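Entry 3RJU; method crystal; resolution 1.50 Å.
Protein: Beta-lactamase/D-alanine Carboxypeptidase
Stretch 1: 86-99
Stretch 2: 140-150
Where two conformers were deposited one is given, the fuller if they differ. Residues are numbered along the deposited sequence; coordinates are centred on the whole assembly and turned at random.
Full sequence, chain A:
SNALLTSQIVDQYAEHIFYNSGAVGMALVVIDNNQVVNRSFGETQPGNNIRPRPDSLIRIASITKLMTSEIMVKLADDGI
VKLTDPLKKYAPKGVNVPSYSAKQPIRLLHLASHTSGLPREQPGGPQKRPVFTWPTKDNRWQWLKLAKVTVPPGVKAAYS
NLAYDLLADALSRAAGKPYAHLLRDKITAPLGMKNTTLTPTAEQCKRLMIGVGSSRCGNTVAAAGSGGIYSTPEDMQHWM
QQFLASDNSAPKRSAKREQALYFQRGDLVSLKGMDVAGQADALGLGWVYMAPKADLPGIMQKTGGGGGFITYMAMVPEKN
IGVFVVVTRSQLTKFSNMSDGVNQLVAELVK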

# COMPACT_ATOMS: atom_id res chain seq x y z
N PRO A 86 -6.04 6.92 21.28
CA PRO A 86 -5.64 8.24 20.77
C PRO A 86 -4.17 8.22 20.33
O PRO A 86 -3.34 7.59 21.00
CB PRO A 86 -5.79 9.13 22.00
CG PRO A 86 -6.88 8.45 22.80
CD PRO A 86 -6.62 6.98 22.63
N LEU A 87 -3.87 8.87 19.22
CA LEU A 87 -2.47 9.04 18.83
C LEU A 87 -1.66 9.62 20.00
O LEU A 87 -0.50 9.28 20.19
CB LEU A 87 -2.36 9.94 17.61
CG LEU A 87 -0.94 10.30 17.16
CD1 LEU A 87 -0.18 9.03 16.80
CD2 LEU A 87 -0.98 11.24 15.96
N LYS A 88 -2.27 10.51 20.78
CA LYS A 88 -1.54 11.17 21.86
C LYS A 88 -1.07 10.20 22.95
O LYS A 88 -0.23 10.56 23.77
CB LYS A 88 -2.37 12.32 22.46
CG LYS A 88 -3.55 11.87 23.30
CD LYS A 88 -3.89 12.94 24.34
CE LYS A 88 -4.45 14.21 23.72
NZ LYS A 88 -5.87 14.10 23.26
N LYS A 89 -1.60 8.97 22.96
CA LYS A 89 -1.11 7.95 23.89
C LYS A 89 0.34 7.57 23.60
O LYS A 89 1.08 7.15 24.51
CB LYS A 89 -1.99 6.71 23.84
CG LYS A 89 -1.65 5.63 24.84
CD LYS A 89 -2.80 4.64 24.94
CE LYS A 89 -2.51 3.56 25.99
NZ LYS A 89 -1.35 2.70 25.54
N TYR A 90 0.73 7.70 22.33
CA TYR A 90 2.04 7.26 21.86
C TYR A 90 2.93 8.43 21.46
O TYR A 90 3.88 8.26 20.69
CB TYR A 90 1.87 6.25 20.71
CG TYR A 90 1.02 5.10 21.17
CD1 TYR A 90 1.50 4.20 22.11
CD2 TYR A 90 -0.29 4.94 20.71
CE1 TYR A 90 0.72 3.17 22.57
CE2 TYR A 90 -1.08 3.89 21.16
CZ TYR A 90 -0.57 3.01 22.09
OH TYR A 90 -1.32 1.97 22.58
N ALA A 91 2.63 9.60 22.01
CA ALA A 91 3.41 10.80 21.73
C ALA A 91 4.65 10.81 22.59
O ALA A 91 4.63 10.33 23.72
CB ALA A 91 2.58 12.05 22.00
N PRO A 92 5.76 11.37 22.07
CA PRO A 92 6.97 11.48 22.89
C PRO A 92 6.66 12.21 24.18
O PRO A 92 5.68 12.95 24.26
CB PRO A 92 7.90 12.33 22.03
CG PRO A 92 7.39 12.20 20.63
CD PRO A 92 5.92 11.96 20.73
N LYS A 93 7.50 11.99 25.19
CA LYS A 93 7.34 12.65 26.48
C LYS A 93 7.09 14.16 26.32
O LYS A 93 7.90 14.87 25.72
CB LYS A 93 8.59 12.43 27.34
CG LYS A 93 9.90 12.70 26.59
CD LYS A 93 10.83 13.63 27.38
CE LYS A 93 12.06 12.89 27.90
NZ LYS A 93 13.21 13.81 28.14
N GLY A 94 5.97 14.62 26.85
CA GLY A 94 5.69 16.04 26.95
C GLY A 94 5.31 16.79 25.68
O GLY A 94 5.12 18.00 25.72
N VAL A 95 5.19 16.09 24.55
CA VAL A 95 4.78 16.76 23.33
C VAL A 95 3.28 16.65 23.09
O VAL A 95 2.68 15.59 23.24
CB VAL A 95 5.60 16.33 22.08
CG1 VAL A 95 6.68 15.35 22.47
CG2 VAL A 95 4.69 15.75 21.00
N ASN A 96 2.68 17.78 22.72
CA ASN A 96 1.25 17.90 22.51
C ASN A 96 0.84 17.29 21.18
O ASN A 96 1.54 17.44 20.17
CB ASN A 96 0.86 19.38 22.56
CG ASN A 96 -0.58 19.62 22.15
OD1 ASN A 96 -1.51 19.23 22.86
ND2 ASN A 96 -0.76 20.28 21.01
N VAL A 97 -0.28 16.57 21.18
CA VAL A 97 -0.90 16.16 19.93
C VAL A 97 -2.22 16.90 19.84
O VAL A 97 -3.10 16.72 20.69
CB VAL A 97 -1.16 14.65 19.85
CG1 VAL A 97 -1.96 14.32 18.59
CG2 VAL A 97 0.16 13.89 19.88
N PRO A 98 -2.36 17.77 18.84
CA PRO A 98 -3.59 18.56 18.76
C PRO A 98 -4.82 17.71 18.43
O PRO A 98 -4.73 16.67 17.78
CB PRO A 98 -3.29 19.54 17.63
CG PRO A 98 -2.38 18.76 16.73
CD PRO A 98 -1.48 18.01 17.69
N SER A 99 -5.97 18.21 18.85
CA SER A 99 -7.23 17.54 18.61
C SER A 99 -8.27 18.58 18.25
O SER A 99 -8.19 19.73 18.68
CB SER A 99 -7.70 16.83 19.88
OG SER A 99 -7.81 17.75 20.95
N ARG A 140 8.19 15.40 11.78
CA ARG A 140 6.74 15.21 11.95
C ARG A 140 6.27 15.65 13.32
O ARG A 140 5.26 16.35 13.46
CB ARG A 140 6.33 13.75 11.74
CG ARG A 140 6.38 13.30 10.31
CD ARG A 140 5.70 11.96 10.17
NE ARG A 140 6.43 10.80 10.70
CZ ARG A 140 7.42 10.17 10.05
NH1 ARG A 140 7.87 10.64 8.89
NH2 ARG A 140 7.97 9.08 10.57
N TRP A 141 6.98 15.20 14.35
CA TRP A 141 6.55 15.48 15.71
C TRP A 141 6.81 16.92 16.12
O TRP A 141 6.05 17.48 16.90
CB TRP A 141 7.11 14.44 16.69
CG TRP A 141 6.42 13.15 16.45
CD1 TRP A 141 6.76 12.19 15.53
CD2 TRP A 141 5.21 12.69 17.08
NE1 TRP A 141 5.85 11.16 15.57
CE2 TRP A 141 4.89 11.44 16.50
CE3 TRP A 141 4.37 13.22 18.07
CZ2 TRP A 141 3.78 10.70 16.90
CZ3 TRP A 141 3.26 12.48 18.46
CH2 TRP A 141 2.96 11.24 17.86
N GLN A 142 7.86 17.53 15.56
CA GLN A 142 8.11 18.95 15.76
C GLN A 142 6.97 19.78 15.15
O GLN A 142 6.50 20.74 15.76
CB GLN A 142 9.47 19.34 15.19
CG GLN A 142 9.88 20.77 15.45
CD GLN A 142 9.94 21.11 16.94
OE1 GLN A 142 10.35 20.28 17.77
NE2 GLN A 142 9.52 22.32 17.29
N TRP A 143 6.50 19.39 13.97
CA TRP A 143 5.37 20.06 13.33
C TRP A 143 4.07 19.80 14.08
O TRP A 143 3.28 20.71 14.30
CB TRP A 143 5.21 19.60 11.87
CG TRP A 143 3.98 20.16 11.21
CD1 TRP A 143 3.87 21.37 10.57
CD2 TRP A 143 2.68 19.55 11.13
NE1 TRP A 143 2.58 21.55 10.10
CE2 TRP A 143 1.84 20.44 10.43
CE3 TRP A 143 2.15 18.33 11.59
CZ2 TRP A 143 0.50 20.17 10.18
CZ3 TRP A 143 0.81 18.06 11.33
CH2 TRP A 143 -0.00 18.97 10.63
N LEU A 144 3.84 18.56 14.47
CA LEU A 144 2.54 18.17 15.02
C LEU A 144 2.25 18.95 16.32
O LEU A 144 1.12 19.37 16.58
CB LEU A 144 2.50 16.65 15.25
CG LEU A 144 1.17 16.05 15.68
CD1 LEU A 144 0.08 16.27 14.63
CD2 LEU A 144 1.36 14.57 15.98
N LYS A 145 3.29 19.17 17.11
CA LYS A 145 3.07 19.72 18.43
C LYS A 145 2.56 21.16 18.39
O LYS A 145 1.95 21.63 19.34
CB LYS A 145 4.33 19.59 19.29
CG LYS A 145 5.45 20.52 18.90
CD LYS A 145 6.65 20.25 19.79
CE LYS A 145 7.77 21.22 19.51
NZ LYS A 145 8.96 20.90 20.35
N LEU A 146 2.77 21.83 17.26
CA LEU A 146 2.29 23.20 17.08
C LEU A 146 1.12 23.28 16.10
O LEU A 146 0.60 24.37 15.85
CB LEU A 146 3.42 24.10 16.58
CG LEU A 146 4.60 24.30 17.52
CD1 LEU A 146 5.71 25.04 16.79
CD2 LEU A 146 4.16 25.06 18.75
N ALA A 147 0.71 22.14 15.56
CA ALA A 147 -0.31 22.10 14.51
C ALA A 147 -1.71 22.29 15.07
O ALA A 147 -1.95 22.07 16.25
CB ALA A 147 -0.23 20.75 13.74
N LYS A 148 -2.62 22.71 14.21
CA LYS A 148 -4.02 22.84 14.57
C LYS A 148 -4.84 21.86 13.75
O LYS A 148 -4.63 21.70 12.55
CB LYS A 148 -4.52 24.27 14.36
CG LYS A 148 -3.90 25.26 15.33
CD LYS A 148 -4.13 26.70 14.90
CE LYS A 148 -3.48 27.68 15.87
NZ LYS A 148 -4.16 27.67 17.21
N VAL A 149 -5.77 21.20 14.42
CA VAL A 149 -6.66 20.27 13.74
C VAL A 149 -8.05 20.89 13.76
O VAL A 149 -8.64 21.05 14.83
CB VAL A 149 -6.66 18.89 14.44
CG1 VAL A 149 -7.67 17.96 13.80
CG2 VAL A 149 -5.25 18.27 14.41
N THR A 150 -8.57 21.22 12.59
CA THR A 150 -9.80 21.99 12.53
C THR A 150 -11.03 21.24 12.00
O THR A 150 -12.10 21.83 11.87
CB THR A 150 -9.61 23.28 11.71
OG1 THR A 150 -9.25 22.95 10.36
CG2 THR A 150 -8.52 24.15 12.34
O HOH W 1 -6.33 21.74 17.17

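How do the two backbones meet? Stretch 1 leaves a short 3-10 segment, folds through a type II turn from Pro-92 to Val-95, and then runs beside the second half of stretch 2, which begins with a type I turn from Leu-144 to Ala-147. The CA atoms of Asn-96 and Lys-145 lie 4.8 Å apart.

What holds the apolar centre? The indole of Trp-141 packs against stretch 1 with one face and part of its edge. Pro-92 CD lies over one face, 3.7 Å from the centroid of the six-membered ring of Trp-141, a CH-pi contact in which a polarised C-H meets the pi cloud. Val-97 CG2, 3.7 Å from Trp-141 CZ3, and Val-95 CG2 line the ring edge.

Where does the packing continue? Pro-98 places CG 3.7 Å from Val-149 CG2 and CD 3.9 Å from Leu-144 CD1, while Leu-87 CD2 reaches Leu-144 CD2 at 4.1 Å. These side-chain pairs are apolar, though Pro-98 CD also lies 3.1 Å from Leu-144 O and Pro-98 CB 3.2 Å from Ala-147 O.

Which polar links join the stretches? One direct hydrogen bond does, and it is weak: Asn-96 ND2 donates to Lys-145 O at 3.5 Å. Asn-96 O receives a CA-H...O contact from Lys-145 CA at 3.3 Å. Farther along, water 1 bridges the backbones, donating to Ser-99 O at 3.1 Å and accepting from Val-149 N at 2.9 Å.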